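Long-range contacts in SnoaL-like domain-containing protein (Burkholderia thailandensis E264, PDB 3EC9), which is of unknown function but has the NTF2-like fold of the SnoaL-like family, whose cone-shaped cavity probably binds a small molecule, as in relatives: residues B[13-18]-B[88-93]; B[44-49]-B[129-134]; B[49-54]-B[66-71]; B[111-116]-B[125-130]. One frame throughout, in Å; residues are numbered along the deposited sequence. Where two conformers were deposited one is given.

Contact 1. Residues B[13-18]-B[88-93]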
# COMPACT_ATOMS: atom_id res chain seq x y z
N THR B 13 -19.32 13.33 1.26
CA THR B 13 -17.91 13.55 1.45
C THR B 13 -17.15 12.57 0.57
O THR B 13 -17.66 11.52 0.17
CB THR B 13 -17.48 13.33 2.87
OG1 THR B 13 -17.66 11.94 3.20
CG2 THR B 13 -18.30 14.24 3.89
N PRO B 14 -15.88 12.90 0.27
CA PRO B 14 -15.04 11.86 -0.37
C PRO B 14 -15.03 10.50 0.29
O PRO B 14 -15.05 9.47 -0.39
CB PRO B 14 -13.64 12.51 -0.35
CG PRO B 14 -13.94 14.03 -0.48
CD PRO B 14 -15.19 14.21 0.37
N TYR B 15 -14.98 10.46 1.62
CA TYR B 15 -15.05 9.20 2.34
C TYR B 15 -16.31 8.39 1.94
O TYR B 15 -16.26 7.19 1.69
CB TYR B 15 -15.05 9.48 3.87
CG TYR B 15 -15.20 8.27 4.78
CD1 TYR B 15 -16.45 7.74 5.04
CD2 TYR B 15 -14.09 7.68 5.38
CE1 TYR B 15 -16.62 6.65 5.86
CE2 TYR B 15 -14.24 6.59 6.21
CZ TYR B 15 -15.51 6.06 6.44
OH TYR B 15 -15.66 4.94 7.27
N GLN B 16 -17.46 9.07 1.96
CA GLN B 16 -18.74 8.42 1.61
C GLN B 16 -18.77 7.94 0.17
O GLN B 16 -19.23 6.83 -0.13
CB GLN B 16 -19.87 9.40 1.88
CG GLN B 16 -20.12 9.65 3.36
CD GLN B 16 -21.20 10.66 3.59
OE1 GLN B 16 -21.04 11.79 3.19
NE2 GLN B 16 -22.34 10.25 4.16
N ILE B 17 -18.26 8.78 -0.73
CA ILE B 17 -18.17 8.43 -2.14
C ILE B 17 -17.34 7.15 -2.34
O ILE B 17 -17.68 6.25 -3.10
CB ILE B 17 -17.59 9.61 -2.96
CG1 ILE B 17 -18.61 10.76 -2.94
CG2 ILE B 17 -17.23 9.22 -4.45
CD1 ILE B 17 -18.13 12.11 -3.51
N VAL B 18 -16.19 7.08 -1.66
CA VAL B 18 -15.34 5.90 -1.76
C VAL B 18 -15.98 4.70 -1.08
O VAL B 18 -15.99 3.61 -1.62
CB VAL B 18 -13.93 6.20 -1.19
CG1 VAL B 18 -13.08 4.90 -1.03
CG2 VAL B 18 -13.23 7.22 -2.08
N ASP B 88 -9.85 15.17 1.23
CA ASP B 88 -10.02 14.90 -0.19
C ASP B 88 -9.38 13.60 -0.60
O ASP B 88 -9.69 13.07 -1.68
CB ASP B 88 -9.41 16.02 -1.03
CG ASP B 88 -10.16 17.34 -0.85
OD1 ASP B 88 -11.36 17.30 -0.52
OD2 ASP B 88 -9.50 18.40 -1.03
N THR B 89 -8.48 13.09 0.23
CA THR B 89 -7.91 11.76 0.03
C THR B 89 -8.55 10.80 1.02
O THR B 89 -8.94 11.18 2.14
CB THR B 89 -6.35 11.75 0.17
OG1 THR B 89 -5.84 10.40 0.05
CG2 THR B 89 -5.94 12.30 1.48
N VAL B 90 -8.68 9.55 0.59
CA VAL B 90 -9.29 8.52 1.42
C VAL B 90 -8.41 7.28 1.21
O VAL B 90 -8.01 7.04 0.07
CB VAL B 90 -10.71 8.21 0.98
CG1 VAL B 90 -11.39 7.13 1.90
CG2 VAL B 90 -11.53 9.52 0.94
N ILE B 91 -8.10 6.52 2.27
CA ILE B 91 -7.24 5.33 2.13
C ILE B 91 -8.00 4.11 2.64
O ILE B 91 -8.33 4.02 3.83
CB ILE B 91 -5.87 5.50 2.88
CG1 ILE B 91 -5.14 6.74 2.35
CG2 ILE B 91 -5.00 4.24 2.74
CD1 ILE B 91 -5.54 8.10 2.98
N GLY B 92 -8.24 3.15 1.74
CA GLY B 92 -8.87 1.88 2.10
C GLY B 92 -7.78 0.85 2.40
O GLY B 92 -6.70 0.90 1.79
N VAL B 93 -8.00 -0.04 3.37
CA VAL B 93 -7.03 -1.08 3.69
C VAL B 93 -7.82 -2.35 3.85
O VAL B 93 -8.92 -2.35 4.41
CB VAL B 93 -6.26 -0.78 4.97
CG1 VAL B 93 -5.30 -1.95 5.29
CG2 VAL B 93 -5.54 0.59 4.90

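Contact 2. Residues B[44-49]-B[129-134]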
# COMPACT_ATOMS: atom_id res chain seq x y z
N THR B 44 -4.47 3.62 -11.14
CA THR B 44 -3.23 2.89 -11.22
C THR B 44 -3.25 1.55 -10.44
O THR B 44 -3.36 1.49 -9.21
CB THR B 44 -2.03 3.72 -10.75
OG1 THR B 44 -1.97 4.91 -11.56
CG2 THR B 44 -0.74 2.90 -10.82
N GLU B 45 -3.12 0.46 -11.18
CA GLU B 45 -2.90 -0.88 -10.64
C GLU B 45 -1.36 -0.99 -10.51
O GLU B 45 -0.61 -0.50 -11.36
CB GLU B 45 -3.44 -1.95 -11.59
CG GLU B 45 -4.95 -1.94 -11.71
CD GLU B 45 -5.63 -2.51 -10.52
OE1 GLU B 45 -5.47 -3.71 -10.25
OE2 GLU B 45 -6.39 -1.79 -9.88
N MSE B 46 -0.91 -1.56 -9.38
CA MSE B 46 0.51 -1.58 -9.08
C MSE B 46 1.36 -2.27 -10.15
O MSE B 46 0.94 -3.24 -10.74
CB MSE B 46 0.73 -2.25 -7.72
CG MSE B 46 2.08 -2.09 -7.20
SE MSE B 46 2.33 -2.77 -5.36
CE MSE B 46 2.80 -1.16 -4.33
N ALA B 47 2.61 -1.81 -10.33
CA ALA B 47 3.48 -2.26 -11.39
C ALA B 47 3.62 -3.78 -11.37
O ALA B 47 3.59 -4.41 -12.45
CB ALA B 47 4.84 -1.58 -11.25
N GLY B 48 3.79 -4.38 -10.19
CA GLY B 48 3.93 -5.85 -10.10
C GLY B 48 2.66 -6.66 -10.12
O GLY B 48 2.73 -7.89 -10.08
N PHE B 49 1.51 -5.99 -10.18
CA PHE B 49 0.19 -6.65 -10.16
C PHE B 49 -0.15 -7.09 -11.61
O PHE B 49 0.23 -6.38 -12.55
CB PHE B 49 -0.86 -5.70 -9.60
CG PHE B 49 -2.17 -6.38 -9.27
CD1 PHE B 49 -2.28 -7.22 -8.15
CD2 PHE B 49 -3.29 -6.17 -10.05
CE1 PHE B 49 -3.49 -7.82 -7.88
CE2 PHE B 49 -4.48 -6.78 -9.79
CZ PHE B 49 -4.59 -7.61 -8.70
N THR B 129 -0.26 -3.47 -3.11
CA THR B 129 -0.53 -4.82 -2.64
C THR B 129 0.67 -5.74 -2.73
O THR B 129 1.71 -5.37 -3.30
CB THR B 129 -1.75 -5.41 -3.37
OG1 THR B 129 -2.27 -6.57 -2.68
CG2 THR B 129 -1.43 -5.74 -4.83
N ASP B 130 0.51 -6.95 -2.18
CA ASP B 130 1.61 -7.90 -2.07
C ASP B 130 1.74 -8.65 -3.35
O ASP B 130 1.29 -9.79 -3.53
CB ASP B 130 1.36 -8.78 -0.84
CG ASP B 130 2.64 -9.40 -0.27
OD1 ASP B 130 3.63 -9.60 -1.03
OD2 ASP B 130 2.66 -9.71 0.95
N THR B 131 2.36 -7.98 -4.30
CA THR B 131 2.46 -8.53 -5.63
C THR B 131 3.20 -9.87 -5.72
O THR B 131 2.93 -10.69 -6.61
CB THR B 131 3.06 -7.46 -6.57
OG1 THR B 131 4.26 -7.00 -5.98
CG2 THR B 131 2.09 -6.27 -6.75
N LEU B 132 4.15 -10.10 -4.81
CA LEU B 132 4.84 -11.40 -4.79
C LEU B 132 3.85 -12.52 -4.44
O LEU B 132 3.84 -13.56 -5.08
CB LEU B 132 6.01 -11.40 -3.81
CG LEU B 132 6.77 -12.71 -3.71
CD1 LEU B 132 7.45 -13.02 -5.07
CD2 LEU B 132 7.80 -12.70 -2.56
N LEU B 133 3.03 -12.32 -3.43
CA LEU B 133 2.04 -13.38 -3.07
C LEU B 133 1.03 -13.63 -4.18
O LEU B 133 0.63 -14.77 -4.38
CB LEU B 133 1.34 -13.06 -1.75
CG LEU B 133 2.09 -13.50 -0.47
CD1 LEU B 133 3.54 -13.02 -0.37
CD2 LEU B 133 1.30 -13.14 0.82
N VAL B 134 0.58 -12.59 -4.87
CA VAL B 134 -0.30 -12.80 -6.02
C VAL B 134 0.42 -13.59 -7.13
O VAL B 134 -0.08 -14.58 -7.69
CB VAL B 134 -0.79 -11.44 -6.54
CG1 VAL B 134 -1.66 -11.68 -7.80
CG2 VAL B 134 -1.57 -10.65 -5.45
O HOH W 1 1.54 -10.01 -8.98

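Contact 3. Residues B[49-54]-B[66-71]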
# COMPACT_ATOMS: atom_id res chain seq x y z
N PHE B 49 1.51 -5.99 -10.18
CA PHE B 49 0.19 -6.65 -10.16
C PHE B 49 -0.15 -7.09 -11.61
O PHE B 49 0.23 -6.38 -12.55
CB PHE B 49 -0.86 -5.70 -9.60
CG PHE B 49 -2.17 -6.38 -9.27
CD1 PHE B 49 -2.28 -7.22 -8.15
CD2 PHE B 49 -3.29 -6.17 -10.05
CE1 PHE B 49 -3.49 -7.82 -7.88
CE2 PHE B 49 -4.48 -6.78 -9.79
CZ PHE B 49 -4.59 -7.61 -8.70
N PRO B 50 -0.86 -8.23 -11.81
CA PRO B 50 -1.10 -8.65 -13.21
C PRO B 50 -1.80 -7.62 -14.09
O PRO B 50 -1.48 -7.48 -15.27
CB PRO B 50 -1.98 -9.90 -13.08
CG PRO B 50 -2.22 -10.14 -11.62
CD PRO B 50 -1.34 -9.23 -10.84
N CYS B 51 -2.75 -6.89 -13.49
CA CYS B 51 -3.45 -5.79 -14.16
C CYS B 51 -2.70 -4.42 -14.19
O CYS B 51 -3.35 -3.39 -14.46
CB CYS B 51 -4.83 -5.64 -13.54
SG CYS B 51 -5.76 -7.18 -13.73
N ALA B 52 -1.40 -4.43 -13.86
CA ALA B 52 -0.55 -3.26 -13.80
C ALA B 52 -0.87 -2.26 -14.89
O ALA B 52 -1.00 -2.61 -16.07
CB ALA B 52 0.93 -3.64 -13.91
N GLY B 53 -0.88 -0.99 -14.53
CA GLY B 53 -1.00 0.06 -15.51
C GLY B 53 -1.80 1.24 -14.96
O GLY B 53 -2.37 1.16 -13.86
N THR B 54 -1.86 2.34 -15.72
CA THR B 54 -2.70 3.50 -15.39
C THR B 54 -3.79 3.64 -16.44
O THR B 54 -3.49 3.73 -17.64
CB THR B 54 -1.93 4.81 -15.22
OG1 THR B 54 -1.02 4.67 -14.15
CG2 THR B 54 -2.85 5.99 -14.94
N PHE B 66 -11.27 -5.00 -14.01
CA PHE B 66 -12.26 -5.87 -13.38
C PHE B 66 -12.65 -7.06 -14.24
O PHE B 66 -12.75 -8.15 -13.75
CB PHE B 66 -13.48 -5.07 -12.98
CG PHE B 66 -13.19 -4.14 -11.84
CD1 PHE B 66 -13.14 -4.62 -10.54
CD2 PHE B 66 -12.94 -2.79 -12.06
CE1 PHE B 66 -12.86 -3.77 -9.48
CE2 PHE B 66 -12.67 -1.94 -11.01
CZ PHE B 66 -12.62 -2.44 -9.71
N ARG B 67 -12.87 -6.84 -15.54
CA ARG B 67 -13.20 -7.96 -16.43
C ARG B 67 -12.07 -9.01 -16.41
O ARG B 67 -12.33 -10.20 -16.36
CB ARG B 67 -13.47 -7.48 -17.85
CG ARG B 67 -13.66 -8.64 -18.85
CD ARG B 67 -13.93 -8.14 -20.27
NE ARG B 67 -12.74 -7.48 -20.81
CZ ARG B 67 -12.60 -7.11 -22.07
NH1 ARG B 67 -13.58 -7.24 -22.92
NH2 ARG B 67 -11.47 -6.54 -22.44
N ARG B 68 -10.82 -8.56 -16.51
CA ARG B 68 -9.68 -9.47 -16.55
C ARG B 68 -9.59 -10.26 -15.24
O ARG B 68 -9.31 -11.48 -15.26
CB ARG B 68 -8.39 -8.68 -16.83
CG ARG B 68 -7.21 -9.52 -16.90
CD ARG B 68 -5.95 -8.75 -17.32
NE ARG B 68 -4.78 -9.57 -17.05
CZ ARG B 68 -3.54 -9.19 -17.21
NH1 ARG B 68 -3.27 -7.98 -17.66
NH2 ARG B 68 -2.56 -10.05 -16.98
N LEU B 69 -9.85 -9.60 -14.12
CA LEU B 69 -9.83 -10.30 -12.83
C LEU B 69 -10.85 -11.45 -12.85
O LEU B 69 -10.51 -12.57 -12.40
CB LEU B 69 -10.05 -9.36 -11.63
CG LEU B 69 -8.88 -8.45 -11.21
CD1 LEU B 69 -9.29 -7.41 -10.15
CD2 LEU B 69 -7.72 -9.31 -10.75
N GLY B 70 -12.06 -11.18 -13.35
CA GLY B 70 -13.14 -12.18 -13.43
C GLY B 70 -12.78 -13.32 -14.34
O GLY B 70 -13.16 -14.48 -14.07
N GLU B 71 -12.07 -13.02 -15.41
CA GLU B 71 -11.69 -14.06 -16.38
C GLU B 71 -10.56 -14.95 -15.87
O GLU B 71 -10.51 -16.14 -16.22
CB GLU B 71 -11.25 -13.45 -17.71
CG GLU B 71 -12.40 -12.73 -18.41
CD GLU B 71 -11.99 -12.00 -19.65
OE1 GLU B 71 -10.82 -11.56 -19.75
OE2 GLU B 71 -12.88 -11.85 -20.52

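Contact 4. Residues B[111-116]-B[125-130]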
# COMPACT_ATOMS: atom_id res chain seq x y z
N VAL B 111 -3.63 -5.23 1.19
CA VAL B 111 -3.69 -4.19 0.18
C VAL B 111 -4.11 -2.88 0.83
O VAL B 111 -4.95 -2.86 1.74
CB VAL B 111 -4.63 -4.54 -1.01
CG1 VAL B 111 -6.04 -4.91 -0.55
CG2 VAL B 111 -4.64 -3.37 -2.03
N ALA B 112 -3.52 -1.78 0.36
CA ALA B 112 -4.01 -0.44 0.61
C ALA B 112 -4.33 0.24 -0.73
O ALA B 112 -3.61 0.02 -1.76
CB ALA B 112 -3.00 0.40 1.40
N HIS B 113 -5.41 1.03 -0.74
CA HIS B 113 -5.83 1.83 -1.88
C HIS B 113 -5.89 3.29 -1.48
O HIS B 113 -6.52 3.64 -0.48
CB HIS B 113 -7.23 1.48 -2.33
CG HIS B 113 -7.43 0.04 -2.65
ND1 HIS B 113 -8.55 -0.65 -2.28
CD2 HIS B 113 -6.67 -0.82 -3.38
CE1 HIS B 113 -8.47 -1.89 -2.73
NE2 HIS B 113 -7.36 -2.01 -3.43
N VAL B 114 -5.20 4.12 -2.25
CA VAL B 114 -5.23 5.57 -2.04
C VAL B 114 -6.10 6.24 -3.11
O VAL B 114 -5.90 6.02 -4.32
CB VAL B 114 -3.80 6.20 -2.07
CG1 VAL B 114 -3.89 7.74 -1.92
CG2 VAL B 114 -2.91 5.57 -0.98
N TRP B 115 -7.11 6.96 -2.65
CA TRP B 115 -8.13 7.58 -3.50
C TRP B 115 -8.07 9.10 -3.33
O TRP B 115 -7.84 9.58 -2.22
CB TRP B 115 -9.53 7.19 -3.03
CG TRP B 115 -9.84 5.73 -3.01
CD1 TRP B 115 -9.59 4.85 -1.99
CD2 TRP B 115 -10.49 5.00 -4.03
NE1 TRP B 115 -10.07 3.59 -2.33
CE2 TRP B 115 -10.61 3.65 -3.59
CE3 TRP B 115 -10.99 5.33 -5.29
CZ2 TRP B 115 -11.21 2.66 -4.36
CZ3 TRP B 115 -11.59 4.35 -6.05
CH2 TRP B 115 -11.70 3.05 -5.60
N ARG B 116 -8.34 9.83 -4.41
CA ARG B 116 -8.51 11.29 -4.36
C ARG B 116 -9.83 11.65 -5.06
O ARG B 116 -10.11 11.16 -6.15
CB ARG B 116 -7.33 12.01 -5.04
CG ARG B 116 -7.41 13.54 -4.96
CD ARG B 116 -6.07 14.24 -5.31
NE ARG B 116 -5.65 14.02 -6.70
CZ ARG B 116 -4.68 13.21 -7.10
NH1 ARG B 116 -3.96 12.49 -6.24
NH2 ARG B 116 -4.41 13.12 -8.40
N PHE B 125 -6.94 6.82 -8.19
CA PHE B 125 -6.89 5.57 -7.42
C PHE B 125 -5.49 5.01 -7.61
O PHE B 125 -4.96 4.99 -8.73
CB PHE B 125 -7.89 4.55 -7.97
CG PHE B 125 -7.68 3.14 -7.50
CD1 PHE B 125 -6.85 2.26 -8.21
CD2 PHE B 125 -8.30 2.69 -6.34
CE1 PHE B 125 -6.69 0.97 -7.76
CE2 PHE B 125 -8.14 1.36 -5.90
CZ PHE B 125 -7.35 0.53 -6.61
N GLU B 126 -4.90 4.53 -6.52
CA GLU B 126 -3.65 3.81 -6.64
C GLU B 126 -3.65 2.59 -5.70
O GLU B 126 -3.98 2.71 -4.51
CB GLU B 126 -2.42 4.71 -6.48
CG GLU B 126 -1.08 3.94 -6.67
CD GLU B 126 0.14 4.79 -6.63
OE1 GLU B 126 0.04 6.02 -6.33
OE2 GLU B 126 1.23 4.26 -6.99
N GLN B 127 -3.24 1.44 -6.22
CA GLN B 127 -3.23 0.19 -5.50
C GLN B 127 -1.79 -0.11 -4.97
O GLN B 127 -0.81 0.05 -5.69
CB GLN B 127 -3.62 -0.93 -6.48
CG GLN B 127 -3.53 -2.34 -5.96
CD GLN B 127 -3.50 -3.33 -7.15
OE1 GLN B 127 -2.61 -3.26 -8.03
NE2 GLN B 127 -4.47 -4.21 -7.19
N PHE B 128 -1.71 -0.58 -3.72
CA PHE B 128 -0.47 -1.01 -3.11
C PHE B 128 -0.69 -2.39 -2.47
O PHE B 128 -1.32 -2.48 -1.43
CB PHE B 128 0.02 -0.04 -2.02
CG PHE B 128 0.15 1.41 -2.47
CD1 PHE B 128 -0.96 2.18 -2.60
CD2 PHE B 128 1.39 1.94 -2.79
CE1 PHE B 128 -0.85 3.51 -3.03
CE2 PHE B 128 1.53 3.25 -3.20
CZ PHE B 128 0.40 4.05 -3.34
N THR B 129 -0.26 -3.47 -3.11
CA THR B 129 -0.53 -4.82 -2.64
C THR B 129 0.67 -5.74 -2.73
O THR B 129 1.71 -5.37 -3.30
CB THR B 129 -1.75 -5.41 -3.37
OG1 THR B 129 -2.27 -6.57 -2.68
CG2 THR B 129 -1.43 -5.74 -4.83
N ASP B 130 0.51 -6.95 -2.18
CA ASP B 130 1.61 -7.90 -2.07
C ASP B 130 1.74 -8.65 -3.35
O ASP B 130 1.29 -9.79 -3.53
CB ASP B 130 1.36 -8.78 -0.84
CG ASP B 130 2.64 -9.40 -0.27
OD1 ASP B 130 3.63 -9.60 -1.03
OD2 ASP B 130 2.66 -9.71 0.95

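Contact 1. Residues B[13-18]-B[88-93]
The Y15 ring meets V90 obliquely. Its CD2 is 4.4 Å from V90 CG1, and L83 and D85 of strand 73-86 also touch the side chain. This is the N-terminal helix of the NTF2-like fold packing on the curved sheet. Helix segment 14-18 and strand segment 89-93 make an angle of 41°, their axes 8.2 Å apart. V90 is the main contact on the strand. Its CG2 is anti to the carbonyl carbon (chi1 -178° places CG1 anti to N), and this methyl presses against the first turn, 3.6 Å from Y15 N. The other methyl, CG1, meets V18 CG1 tip to tip at 4.1 Å. P14 packs on D88, just before the strand, and on V90. Its CB lies 3.9 Å from V90 CG2, while its CG sits on the backbone of D88, 4.0 Å from CA. No hydrogen bond crosses between the two segments; the contact is mainly apolar packing. W115 and V117 of the next strand extend the surface under V18 and P14. The helix begins with a capping box. Q16 N donates to T13 OG1, and T13 N returns a nearly straight bond, in the carbonyl plane, to Q16 OE1 at 3.0 Å.

Contact 2. Residues B[44-49]-B[129-134]
A water bridges G48 and T131. It donates to G48 O at 2.7 Å and to T131 O at 2.8 Å, and so links the turn 46-49 to the first turn of helix 131-137. No direct hydrogen bond joins the segments. G48 has no side chain, and T131 packs straight onto its backbone. The T131 methyl sits over the G48-F49 peptide, with CG2 3.4 Å from G48 C. At chi1 53°, OG1 lies between the backbone N and the carbonyl carbon, and CG2 lies anti to the carbonyl carbon. OG1 serves the dimer: it bonds to D130 OD1 and L132 N of the second subunit. F49 packs by its ring. Its CD1 approaches T129 CG2 obliquely at 3.7 Å, and V134 CG2 lies at the ring edge near the plane, 4.2 Å from CE1. M46, a selenomethionine, has an extended chain that bends at chi3. Its SE rests 3.4 Å from T129 O and 3.5 Å from T129 N. That amide is buried here and has no hydrogen-bond partner in the model. D130 OD2 accepts from G48 N of the second subunit. The chemistry implies a division: within the chain the segments meet by packing and one water, while direct hydrogen bonds of D130 and T131 run to the second subunit.

Contact 3. Residues B[49-54]-B[66-71]
C51 and L69 meet in the buried, apolar part of this contact, while R68 forms its partly exposed side, where the short approaches lie. L69 CD2 touches two groups of the turn 49-52. It lies 4.1 Å from F49 CZ, where the two side chains cross at about a right angle, and 4.2 Å from C51 SG. Y76 of strand 73-86 touches both F49 and L69 and continues this apolar patch. On the outer side, R68 has CG anti to the backbone N (chi1 -179°) and stretches fully extended from CG to NE across the turn. Its CD passes 3.9 Å from C51 SG. The guanidinium then lays one face over the P50 carbonyl, with P50 C 3.5 Å above its plane. P50 O is 3.0 Å from R68 NH1, but it stands over the face and the angle is poor, so this is no hydrogen bond. The attraction is probably electrostatic. The real polar partner of R68 is E72, whose OE1 forms a salt bridge with NE. An acetate, probably from the crystallisation liquor, lies about 4 Å from the L69 side chain and may mark a pocket. A helix laid against the loop between strands 41-45 and 53-55 is consistent with the cavity wall of the NTF2-like cone.

Contact 4. Residues B[111-116]-B[125-130]
Hydrogen bonds pair A112 with F128 and V114 with E126, two in each pair, between antiparallel strands at 164°. A112 N donates to F128 O at 2.9 Å and F128 N to A112 O at 2.8 Å; the V114 and E126 pair repeats these lengths. V111-T129, H113-Q127 and W115-F125 are the non-hydrogen-bonded pairs. CA-H...O contacts supplement the ladder, as from H113 CA to E126 O at 3.3 Å.

Aromatic contacts fill the face carrying H113, W115 and F125. F125 points an edge at the face of W115, with planes at 66° and F125 CD2 3.5 Å from W115 CH2. The H113 ring lies obliquely to F125, planes at 42°. H113 CD2 is 3.6 Å from F125 CZ, and F125 CE2 lies over one face of the H113 ring. W43 stacks on F125.

On the face carrying A112, V114, E126 and F128, V114 CG2 lies 3.6 Å from F128 CE1. Separately, A112 O sits at the edge of the F128 ring. This face meets the second subunit, and E126 OE1 forms a salt bridge with R110 of the second subunit.

Polar side-chain bonds fix the aromatic face. H113 ND1 and W115 NE1 both bond to Y22 OH, while H113 NE2 and Q127 NE2 share Y96 OH. Q127 OE1 accepts from M46 N. Acetate near Q127 and glycerol near F125 probably come from the crystallisation liquor. The hairpin probably lines the pocket of the NTF2-like fold on this face, as in relatives, and meets the dimer partner on the other.

Overall arrangement
All four contacts reach one six-stranded mixed sheet. Along the chain the segments of contacts 1 and 2 alternate. Contact 3 is nested in the loops closed by both, and contact 1 closes before contact 4 opens. Contacts 1 and 3 lie on opposite sides of the chain's centre, with centres 22 Å apart. The centre of contact 4 is 12 Å from that of contact 1 and 10 Å from that of contact 2. Strand 89-100 of contact 1 is the neighbour of strand 106-118 of contact 4 in the sheet. Contacts 2 and 4 share T129 and D130; contacts 2 and 3 share F49. Contacts 1, 2 and 4 also touch the second subunit. One sheet thus carries both the helix packing and much of the subunit contact.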